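Local coordinates for enterobactin synthetase component F-related protein (Vibrio cholerae serotype O1, PDB 4OXI), which is an adenylation enzyme that binds glycyl-adenosine-5'-phosphate and probably uses ATP to activate glycine for a lipopolysaccharide modification linked to antimicrobial peptide resistance, at residues A[333-338]-A[346-351]; A[308-313]-A[506-511]; A[294-299]-A[317-322]; A[258-263]-A[270-275]. All coordinates share one frame; numbering follows the deposited sequence.

Interaction 1 of 4, residues A[333-338]-A[346-351]; sequences SFFCGQ and EQWQQA. With GAP (glycyl-adenosine-5'-phosphate), chain B.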
# COMPACT_ATOMS: atom_id res chain seq x y z
N SER A 333 12.09 12.87 2.68
CA SER A 333 10.91 12.82 1.83
C SER A 333 11.02 11.64 0.91
O SER A 333 11.92 11.60 0.06
CB SER A 333 10.82 14.09 0.98
OG SER A 333 10.52 15.23 1.77
N PHE A 334 10.12 10.67 1.04
CA PHE A 334 10.12 9.54 0.12
C PHE A 334 8.91 9.63 -0.81
O PHE A 334 7.81 10.01 -0.37
CB PHE A 334 10.06 8.21 0.86
CG PHE A 334 11.24 7.94 1.77
CD1 PHE A 334 12.34 7.24 1.30
CD2 PHE A 334 11.21 8.33 3.10
CE1 PHE A 334 13.42 6.95 2.15
CE2 PHE A 334 12.26 8.05 3.94
CZ PHE A 334 13.37 7.36 3.46
N PHE A 335 9.09 9.27 -2.07
CA PHE A 335 7.97 9.18 -3.00
C PHE A 335 7.99 7.83 -3.71
O PHE A 335 9.06 7.35 -4.09
CB PHE A 335 7.98 10.35 -3.98
CG PHE A 335 7.80 11.69 -3.30
CD1 PHE A 335 6.57 12.05 -2.77
CD2 PHE A 335 8.87 12.55 -3.15
CE1 PHE A 335 6.40 13.27 -2.11
CE2 PHE A 335 8.71 13.78 -2.50
CZ PHE A 335 7.47 14.13 -1.97
N CYS A 336 6.82 7.21 -3.85
CA CYS A 336 6.74 5.90 -4.47
C CYS A 336 5.44 5.79 -5.22
O CYS A 336 4.44 6.42 -4.83
CB CYS A 336 6.77 4.79 -3.41
SG CYS A 336 6.88 3.10 -4.10
N GLY A 337 5.43 5.01 -6.29
CA GLY A 337 4.17 4.65 -6.92
C GLY A 337 3.97 5.10 -8.35
O GLY A 337 3.26 4.42 -9.10
N GLN A 338 4.56 6.24 -8.70
CA GLN A 338 4.43 6.82 -10.04
C GLN A 338 5.75 7.47 -10.41
O GLN A 338 6.56 7.79 -9.52
CB GLN A 338 3.37 7.92 -10.07
CG GLN A 338 2.15 7.62 -9.27
CD GLN A 338 1.16 8.76 -9.28
OE1 GLN A 338 0.97 9.44 -8.27
NE2 GLN A 338 0.52 8.97 -10.43
N GLU A 346 12.36 18.72 -7.61
CA GLU A 346 13.11 19.95 -7.35
C GLU A 346 12.30 20.94 -6.51
O GLU A 346 12.80 21.49 -5.53
CB GLU A 346 13.58 20.62 -8.65
CG GLU A 346 14.14 22.04 -8.46
CD GLU A 346 15.41 22.11 -7.61
OE1 GLU A 346 16.07 21.06 -7.39
OE2 GLU A 346 15.76 23.23 -7.17
N GLN A 347 11.03 21.13 -6.87
CA GLN A 347 10.19 22.05 -6.12
C GLN A 347 9.93 21.57 -4.69
O GLN A 347 9.83 22.38 -3.77
CB GLN A 347 8.88 22.31 -6.87
CG GLN A 347 9.07 23.25 -8.06
CD GLN A 347 7.84 23.33 -8.93
OE1 GLN A 347 7.64 22.49 -9.82
NE2 GLN A 347 7.01 24.34 -8.70
N TRP A 348 9.83 20.26 -4.49
CA TRP A 348 9.62 19.75 -3.15
C TRP A 348 10.90 19.93 -2.35
O TRP A 348 10.86 20.34 -1.19
CB TRP A 348 9.18 18.28 -3.16
CG TRP A 348 8.80 17.75 -1.79
CD1 TRP A 348 9.63 17.17 -0.87
CD2 TRP A 348 7.49 17.74 -1.20
NE1 TRP A 348 8.91 16.80 0.25
CE2 TRP A 348 7.60 17.14 0.07
CE3 TRP A 348 6.23 18.17 -1.64
CZ2 TRP A 348 6.50 16.97 0.92
CZ3 TRP A 348 5.14 18.01 -0.79
CH2 TRP A 348 5.28 17.41 0.47
N GLN A 349 12.05 19.65 -2.98
CA GLN A 349 13.33 19.78 -2.29
C GLN A 349 13.67 21.24 -1.91
O GLN A 349 14.30 21.49 -0.88
CB GLN A 349 14.47 19.14 -3.09
CG GLN A 349 15.83 19.23 -2.38
CD GLN A 349 16.80 18.16 -2.84
OE1 GLN A 349 17.40 18.26 -3.92
NE2 GLN A 349 16.96 17.12 -2.02
N GLN A 350 13.24 22.20 -2.73
CA GLN A 350 13.44 23.61 -2.38
C GLN A 350 12.65 23.98 -1.14
O GLN A 350 13.10 24.81 -0.34
CB GLN A 350 13.06 24.53 -3.55
CG GLN A 350 14.14 24.63 -4.63
CD GLN A 350 15.48 25.13 -4.08
OE1 GLN A 350 15.62 26.32 -3.78
NE2 GLN A 350 16.45 24.23 -3.95
N ALA A 351 11.49 23.36 -0.95
CA ALA A 351 10.70 23.63 0.25
C ALA A 351 11.34 23.03 1.49
O ALA A 351 11.32 23.65 2.55
CB ALA A 351 9.28 23.12 0.10
N GAP B . 4.41 -0.60 -3.41
CA GAP B . 4.38 0.79 -3.96
C GAP B . 3.38 0.79 -5.10
O GAP B . 3.10 1.79 -5.73
PA GAP B . 1.62 -0.77 -6.52
O1A GAP B . 1.63 -2.27 -6.64
O2A GAP B . 0.34 -0.03 -6.17
O3A GAP B . 2.75 -0.48 -5.43
C5' GAP B . 3.33 -0.86 -8.51
O5' GAP B . 2.21 -0.21 -7.91
C4' GAP B . 3.65 -0.18 -9.83
O4' GAP B . 3.74 1.23 -9.62
C3' GAP B . 5.00 -0.55 -10.38
O3' GAP B . 4.95 -1.78 -11.11
C2' GAP B . 5.33 0.65 -11.25
O2' GAP B . 4.60 0.60 -12.46
C1' GAP B . 4.70 1.80 -10.51
N9 GAP B . 5.73 2.50 -9.71
C8 GAP B . 5.98 2.30 -8.40
N7 GAP B . 6.97 3.11 -7.96
C5 GAP B . 7.39 3.84 -9.02
C6 GAP B . 8.43 4.86 -9.26
N6 GAP B . 9.22 5.30 -8.24
N1 GAP B . 8.54 5.36 -10.51
C2 GAP B . 7.75 4.94 -11.53
N3 GAP B . 6.79 4.00 -11.38
C4 GAP B . 6.57 3.43 -10.17
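Trp-348 reaches from helix 342-352 to Ser-333 and Phe-335, two residues on the same side of strand 332-336, within a beta-alpha-beta unit. Its CB carries the ring off the helix with CG anti to the backbone N (chi1 -174°), a torsion that sends the indole straight to the sheet. CG then lies 3.9 Å from Phe-335 CZ. Farther round the five-membered ring, CD1 passes Ser-333 OG, and NE1 donates a hydrogen bond of 2.7 Å to that OG. The N-H...O angle is 148°, and the hydroxyl sits at the edge of the indole, close to its plane. Phe-335 CZ, on the phenyl edge, comes 3.6 Å from CE2. That edge points at the centre of the indole face, a T-shaped stack with planes at 90° and centroids 4.9 Å apart. The six-membered ring continues away, and its far end, CH2, rests on Ile-298 of a neighbouring helix. At the end of the strand and just after it, Cys-336, Gly-337 and Gln-338 line the ligand pocket; Gly-337 N lies 3.0 Å from N7 of the adenine of glycyl-adenosine-5'-phosphate. A tryptophan suits this interior site because its large ring fills the layer between helix and sheet. The buried N-H has an acceptor in the small Ser-333 hydroxyl and one indole face takes the phenyl edge, two contacts that together restrict the ring's rotation behind the strand leading into the adenine-contacting residues.

Interaction 2 of 4, residues A[308-313]-A[506-511]; sequences SVPTVI and SGYASG
The junction between the large N-terminal part of the adenylation enzyme and its small C-terminal subdomain is crossed here by Tyr-508, which meets Pro-310 and Thr-311 near the start of helix 311-318. Tyr-508 belongs to the loop between strands 496-500 and 512-516. Its CG lies anti to its own carbonyl carbon (chi1 -54°), which aims the ring at Pro-310. The phenolic end comes across the proline ring at about a right angle: OH lies 3.5 Å from Pro-310 CG. Nearer the base of the ring, Tyr-508 CD2 passes Thr-311 OG1 at 3.8 Å, the two side chains running past each other in opposite directions. Within its own loop, Ser-506 folds back so that its CB lies 3.7 Å above the centre of the tyrosine ring. Both polar ends look to the residues after strand 332-336: the tyrosine OH bonds the carbonyl O of Ala-339, and Thr-311 OG1 bonds Gln-338 OE1, from the ligand pocket. Proline, with no backbone N-H to satisfy, suits the approach to a helix and offers a compact apolar ring; tyrosine is long enough to reach it from its loop. Such van der Waals contacts, with polar bonds at their margin, could probably be broken and remade, consistent with the subdomain rotation known for this family.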
# COMPACT_ATOMS: atom_id res chain seq x y z
N SER A 308 4.69 9.27 0.32
CA SER A 308 3.42 9.23 -0.40
C SER A 308 3.69 9.09 -1.90
O SER A 308 4.84 9.09 -2.32
CB SER A 308 2.64 10.52 -0.16
OG SER A 308 3.29 11.61 -0.80
N VAL A 309 2.63 8.95 -2.69
CA VAL A 309 2.74 9.05 -4.14
C VAL A 309 3.16 10.49 -4.46
O VAL A 309 2.92 11.39 -3.65
CB VAL A 309 1.41 8.71 -4.85
CG1 VAL A 309 1.11 7.22 -4.73
CG2 VAL A 309 0.25 9.54 -4.28
N PRO A 310 3.80 10.70 -5.61
CA PRO A 310 4.30 12.05 -5.92
C PRO A 310 3.20 13.03 -6.37
O PRO A 310 3.49 14.21 -6.56
CB PRO A 310 5.29 11.79 -7.06
CG PRO A 310 4.84 10.50 -7.68
CD PRO A 310 4.35 9.68 -6.52
N THR A 311 1.97 12.55 -6.53
CA THR A 311 0.82 13.41 -6.79
C THR A 311 0.73 14.46 -5.71
O THR A 311 0.31 15.60 -5.94
CB THR A 311 -0.49 12.58 -6.77
OG1 THR A 311 -0.50 11.69 -7.88
CG2 THR A 311 -1.70 13.48 -6.89
N VAL A 312 1.13 14.08 -4.50
CA VAL A 312 1.07 15.00 -3.37
C VAL A 312 1.82 16.30 -3.65
O VAL A 312 1.39 17.38 -3.22
CB VAL A 312 1.55 14.29 -2.10
CG1 VAL A 312 2.09 15.27 -1.08
CG2 VAL A 312 0.40 13.46 -1.52
N ILE A 313 2.92 16.22 -4.40
CA ILE A 313 3.72 17.40 -4.72
C ILE A 313 2.95 18.33 -5.64
O ILE A 313 2.96 19.55 -5.46
CB ILE A 313 5.04 17.04 -5.41
CG1 ILE A 313 5.84 16.05 -4.56
CG2 ILE A 313 5.85 18.31 -5.70
CD1 ILE A 313 7.01 15.39 -5.32
N SER A 506 2.44 16.61 -15.12
CA SER A 506 3.37 15.51 -14.92
C SER A 506 2.88 14.22 -15.56
O SER A 506 3.55 13.19 -15.50
CB SER A 506 3.64 15.29 -13.43
OG SER A 506 3.95 16.51 -12.77
N GLY A 507 1.70 14.28 -16.18
CA GLY A 507 1.11 13.11 -16.79
C GLY A 507 0.34 12.22 -15.83
O GLY A 507 -0.01 11.09 -16.18
N TYR A 508 0.06 12.70 -14.62
CA TYR A 508 -0.71 11.91 -13.65
C TYR A 508 -2.20 12.07 -13.94
O TYR A 508 -2.68 13.18 -14.12
CB TYR A 508 -0.40 12.32 -12.20
CG TYR A 508 1.07 12.32 -11.79
CD1 TYR A 508 1.99 11.47 -12.40
CD2 TYR A 508 1.53 13.17 -10.79
CE1 TYR A 508 3.34 11.47 -12.02
CE2 TYR A 508 2.87 13.19 -10.41
CZ TYR A 508 3.76 12.34 -11.03
OH TYR A 508 5.08 12.35 -10.65
N ALA A 509 -2.91 10.94 -13.99
CA ALA A 509 -4.36 10.92 -14.23
C ALA A 509 -5.12 10.95 -12.92
O ALA A 509 -4.88 10.13 -12.04
CB ALA A 509 -4.75 9.67 -15.02
N SER A 510 -6.06 11.89 -12.79
CA SER A 510 -6.87 11.98 -11.58
C SER A 510 -8.19 11.22 -11.71
O SER A 510 -8.95 11.12 -10.73
CB SER A 510 -7.15 13.45 -11.23
OG SER A 510 -7.69 14.15 -12.35
N GLY A 511 -8.47 10.70 -12.90
CA GLY A 511 -9.74 10.03 -13.17
C GLY A 511 -9.72 9.26 -14.48
O GLY A 511 -8.69 9.20 -15.16

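Interaction 3 of 4, residues A[294-299]-A[317-322]; sequences PAEFIH and LQRQTL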
# COMPACT_ATOMS: atom_id res chain seq x y z
N PRO A 294 -1.54 18.36 2.18
CA PRO A 294 -0.43 17.63 2.79
C PRO A 294 0.68 18.54 3.34
O PRO A 294 1.18 18.28 4.44
CB PRO A 294 0.08 16.75 1.64
CG PRO A 294 -0.31 17.49 0.40
CD PRO A 294 -1.63 18.12 0.73
N ALA A 295 1.04 19.58 2.60
CA ALA A 295 2.07 20.50 3.05
C ALA A 295 1.67 21.21 4.34
O ALA A 295 2.48 21.36 5.27
CB ALA A 295 2.41 21.50 1.96
N GLU A 296 0.42 21.66 4.41
CA GLU A 296 -0.07 22.25 5.66
C GLU A 296 -0.05 21.26 6.81
O GLU A 296 0.26 21.63 7.95
CB GLU A 296 -1.49 22.80 5.50
CG GLU A 296 -1.62 23.94 4.51
CD GLU A 296 -2.07 23.47 3.15
OE1 GLU A 296 -3.02 24.07 2.59
OE2 GLU A 296 -1.48 22.49 2.63
N PHE A 297 -0.38 20.00 6.54
CA PHE A 297 -0.32 18.99 7.60
C PHE A 297 1.13 18.83 8.09
O PHE A 297 1.39 18.83 9.29
CB PHE A 297 -0.91 17.65 7.12
CG PHE A 297 -1.07 16.63 8.22
CD1 PHE A 297 -0.12 15.65 8.43
CD2 PHE A 297 -2.17 16.66 9.06
CE1 PHE A 297 -0.27 14.72 9.45
CE2 PHE A 297 -2.33 15.74 10.08
CZ PHE A 297 -1.37 14.77 10.28
N ILE A 298 2.07 18.72 7.16
CA ILE A 298 3.47 18.53 7.51
C ILE A 298 3.95 19.68 8.38
O ILE A 298 4.51 19.47 9.46
CB ILE A 298 4.36 18.44 6.24
CG1 ILE A 298 4.19 17.06 5.57
CG2 ILE A 298 5.82 18.69 6.60
CD1 ILE A 298 4.24 17.10 4.06
N HIS A 299 3.71 20.90 7.92
CA HIS A 299 4.11 22.09 8.68
C HIS A 299 3.41 22.19 10.05
O HIS A 299 4.06 22.46 11.06
CB HIS A 299 3.86 23.35 7.85
CG HIS A 299 4.12 24.61 8.61
ND1 HIS A 299 5.40 25.07 8.88
CD2 HIS A 299 3.27 25.50 9.19
CE1 HIS A 299 5.32 26.19 9.59
NE2 HIS A 299 4.04 26.47 9.78
N LEU A 317 1.57 22.19 -4.87
CA LEU A 317 1.86 23.30 -5.79
C LEU A 317 0.59 24.01 -6.24
O LEU A 317 0.59 25.24 -6.38
CB LEU A 317 2.64 22.81 -7.01
CG LEU A 317 4.11 22.53 -6.72
CD1 LEU A 317 4.78 21.84 -7.90
CD2 LEU A 317 4.83 23.83 -6.38
N GLN A 318 -0.47 23.25 -6.48
CA GLN A 318 -1.74 23.82 -6.91
C GLN A 318 -2.32 24.73 -5.83
O GLN A 318 -2.95 25.74 -6.13
CB GLN A 318 -2.74 22.71 -7.30
CG GLN A 318 -2.44 22.08 -8.67
CD GLN A 318 -3.01 20.67 -8.85
OE1 GLN A 318 -3.87 20.22 -8.08
NE2 GLN A 318 -2.54 19.97 -9.88
N ARG A 319 -2.10 24.37 -4.57
CA ARG A 319 -2.60 25.16 -3.45
C ARG A 319 -1.66 26.29 -3.04
O ARG A 319 -1.89 26.95 -2.03
CB ARG A 319 -2.84 24.27 -2.24
CG ARG A 319 -3.77 23.11 -2.50
CD ARG A 319 -3.72 22.13 -1.35
NE ARG A 319 -3.95 22.81 -0.08
CZ ARG A 319 -5.16 23.07 0.42
NH1 ARG A 319 -5.29 23.68 1.59
NH2 ARG A 319 -6.24 22.71 -0.27
N GLN A 320 -0.59 26.48 -3.81
CA GLN A 320 0.40 27.52 -3.54
C GLN A 320 0.98 27.42 -2.12
O GLN A 320 1.04 28.41 -1.40
CB GLN A 320 -0.22 28.91 -3.76
CG GLN A 320 -1.13 28.98 -5.00
CD GLN A 320 -1.88 30.30 -5.14
OE1 GLN A 320 -1.46 31.33 -4.62
NE2 GLN A 320 -3.01 30.27 -5.84
N THR A 321 1.41 26.21 -1.73
CA THR A 321 1.93 25.98 -0.38
C THR A 321 3.38 25.53 -0.37
O THR A 321 3.96 25.30 0.69
CB THR A 321 1.11 24.90 0.38
OG1 THR A 321 1.00 23.71 -0.41
CG2 THR A 321 -0.27 25.41 0.73
N LEU A 322 3.97 25.40 -1.55
CA LEU A 322 5.30 24.84 -1.66
C LEU A 322 6.33 25.92 -1.94
O LEU A 322 7.07 25.83 -2.92
CB LEU A 322 5.35 23.80 -2.78
CG LEU A 322 5.37 22.31 -2.45
CD1 LEU A 322 6.01 21.52 -3.59
CD2 LEU A 322 6.09 22.03 -1.14
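The guanidinium of Arg-319 presents its edge to the carboxylate of Glu-296, and the two flat groups are turned 41° from each other. A single oxygen, OE1, occupies the notch between NH1 and NE almost in the guanidinium plane, forming a salt bridge. The straighter bond (162°) runs from NH1 to OE1; its modelled 2.5 Å is suspiciously short. NE adds a weak one to OE1 at 3.1 Å. Glu-296 bends at chi2 (97°), and this turn brings its carboxylate over to the arginine. Beneath the charged pair, Thr-321 sets its CG2 against the carboxylate, 3.6 Å from Glu-296 CD. Its OG1 lies 3.5 Å from Ala-295 CB and is bonded to the carbonyl O of Ala-316. Ala-295 suits this point because a lone methyl lets helix 294-301 come close to the end of helix 311-318. That end is a Schellman motif: Gln-320, with positive phi, turns the chain so that Thr-321 faces the neighbouring helix. Both charged residues also touch a crystal neighbour, so their precise pose may owe something to packing. Long flexible side chains at the margin and short ones inside imply a partly exposed salt bridge, whose strength solvent would probably moderate, over a small Ala-Thr contact.

Interaction 4 of 4, residues A[258-263]-A[270-275]; sequences VGQYSD and VHDIFY
Strand 258-260 and helix 270-275 open a beta-alpha-beta crossover, their axes 8.1 Å apart at closest approach and 144° between directions, with Asp-272 facing Gln-260. Gln-260 bends at chi2 (-68°), which brings its amide back over the following turn. From there NE2 spends one N-H on Asp-272 OD2, at 3.0 Å and 169°, meeting the anti lone pair of that oxygen. Its other N-H goes to the carbonyl O of Ser-262 at 2.9 Å, nearly as straight, while OE1 is bonded to Tyr-111 OH. All three polar positions of the amide are therefore used, and its rotation is settled. Asp-272 lies across the strand end, its CG 3.5 Å from Gly-259 O. One water accepts from Ser-262 N and lies close to Asp-272 OD2, at a modelled distance too short to be trusted; a second sits between Asp-272 OD1 and Gly-259 O. Beside this polar cluster Val-258 CG1 packs on the carbonyl O of Asp-272, 4.0 Å away. Glutamine suits the strand end because one amide can bridge helix and turn; aspartate is short enough to fit where the helix comes close. An amide donor and bound waters would be expected to offset the cost of burying the carboxylate, which joins helix, strand end and the following turn through direct and water-mediated bonds.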
# COMPACT_ATOMS: atom_id res chain seq x y z
N VAL A 258 6.69 10.74 11.97
CA VAL A 258 6.47 10.09 10.69
C VAL A 258 5.04 10.26 10.22
O VAL A 258 4.09 9.95 10.94
CB VAL A 258 6.79 8.60 10.80
CG1 VAL A 258 6.57 7.92 9.45
CG2 VAL A 258 8.23 8.42 11.27
N GLY A 259 4.88 10.77 9.00
CA GLY A 259 3.55 10.91 8.44
C GLY A 259 2.96 9.54 8.12
O GLY A 259 3.69 8.61 7.76
N GLN A 260 1.65 9.41 8.27
CA GLN A 260 0.93 8.23 7.79
C GLN A 260 -0.15 8.71 6.81
O GLN A 260 -1.31 8.86 7.17
CB GLN A 260 0.31 7.46 8.96
CG GLN A 260 0.13 5.97 8.71
CD GLN A 260 -0.91 5.67 7.65
OE1 GLN A 260 -2.10 5.52 7.96
NE2 GLN A 260 -0.48 5.58 6.39
N TYR A 261 0.25 8.96 5.57
CA TYR A 261 -0.66 9.49 4.57
C TYR A 261 -1.51 8.43 3.83
O TYR A 261 -2.71 8.59 3.69
CB TYR A 261 0.14 10.32 3.56
CG TYR A 261 -0.66 10.82 2.38
CD1 TYR A 261 -1.34 12.04 2.42
CD2 TYR A 261 -0.71 10.09 1.20
CE1 TYR A 261 -2.05 12.50 1.31
CE2 TYR A 261 -1.42 10.54 0.10
CZ TYR A 261 -2.08 11.73 0.16
OH TYR A 261 -2.77 12.15 -0.97
N SER A 262 -0.87 7.36 3.34
CA SER A 262 -1.54 6.39 2.48
C SER A 262 -2.65 5.59 3.19
O SER A 262 -2.56 5.34 4.39
CB SER A 262 -0.51 5.43 1.89
OG SER A 262 0.51 6.13 1.19
N ASP A 263 -3.67 5.17 2.43
CA ASP A 263 -4.68 4.25 2.94
C ASP A 263 -4.03 2.94 3.41
O ASP A 263 -3.00 2.53 2.87
CB ASP A 263 -5.73 3.94 1.85
CG ASP A 263 -6.55 5.18 1.44
OD1 ASP A 263 -6.77 6.10 2.28
OD2 ASP A 263 -6.99 5.24 0.27
N VAL A 270 2.16 0.36 5.26
CA VAL A 270 2.95 -0.63 5.99
C VAL A 270 4.34 -0.08 6.27
O VAL A 270 4.89 -0.24 7.36
CB VAL A 270 3.09 -1.92 5.19
CG1 VAL A 270 4.01 -2.90 5.91
CG2 VAL A 270 1.71 -2.52 4.96
N HIS A 271 4.92 0.57 5.28
CA HIS A 271 6.20 1.25 5.48
C HIS A 271 6.08 2.28 6.63
O HIS A 271 6.84 2.22 7.60
CB HIS A 271 6.63 1.90 4.17
CG HIS A 271 7.69 2.94 4.32
ND1 HIS A 271 8.96 2.79 3.80
CD2 HIS A 271 7.67 4.17 4.88
CE1 HIS A 271 9.67 3.87 4.05
NE2 HIS A 271 8.91 4.73 4.70
N ASP A 272 5.11 3.20 6.53
CA ASP A 272 4.93 4.25 7.54
C ASP A 272 4.91 3.66 8.94
O ASP A 272 5.64 4.10 9.84
CB ASP A 272 3.61 5.02 7.33
CG ASP A 272 3.47 5.64 5.93
OD1 ASP A 272 4.51 5.99 5.31
OD2 ASP A 272 2.31 5.81 5.44
N ILE A 273 4.06 2.65 9.12
CA ILE A 273 3.79 2.06 10.43
C ILE A 273 5.01 1.37 11.04
O ILE A 273 5.33 1.59 12.21
CB ILE A 273 2.62 1.05 10.36
CG1 ILE A 273 1.31 1.76 10.02
CG2 ILE A 273 2.47 0.31 11.67
CD1 ILE A 273 0.11 0.81 9.93
N PHE A 274 5.70 0.54 10.26
CA PHE A 274 6.79 -0.24 10.85
C PHE A 274 8.12 0.48 10.86
O PHE A 274 8.97 0.20 11.72
CB PHE A 274 6.85 -1.64 10.22
CG PHE A 274 5.67 -2.47 10.57
CD1 PHE A 274 5.60 -3.09 11.82
CD2 PHE A 274 4.59 -2.59 9.70
CE1 PHE A 274 4.49 -3.82 12.17
CE2 PHE A 274 3.48 -3.33 10.05
CZ PHE A 274 3.43 -3.95 11.29
N TYR A 275 8.29 1.43 9.94
CA TYR A 275 9.43 2.35 9.95
C TYR A 275 9.38 3.16 11.24
O TYR A 275 10.39 3.34 11.92
CB TYR A 275 9.28 3.32 8.79
CG TYR A 275 10.51 4.08 8.36
CD1 TYR A 275 11.80 3.67 8.70
CD2 TYR A 275 10.37 5.21 7.57
CE1 TYR A 275 12.92 4.38 8.24
CE2 TYR A 275 11.46 5.91 7.12
CZ TYR A 275 12.73 5.50 7.46
OH TYR A 275 13.78 6.25 6.98
O HOH W 1 6.18 8.08 6.25
O HOH W 2 2.07 6.85 3.20

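In the fold
Interactions 1, 2 and 4 are buried, whereas interaction 3 reaches the surface, and the chemistry follows: an aromatic stack with one N-H...O bond in 1, plain packing in 2, a water-assisted carboxylate in 4 and a salt bridge at the partly exposed rim in 3. Interactions 2 and 3 use opposite ends of helix 311-318, the first near its start beside the C-terminal subdomain, the second at its finish. Interaction 1 touches both: the backbones of Cys-336 and Ser-308 pair, and Trp-348 and Ala-351 pack on Leu-322. Interactions 1 and 4 each belong to a beta-alpha-beta unit, and touch through Phe-334 and Tyr-275. Of the four, only interaction 1 holds residues of the ligand pocket.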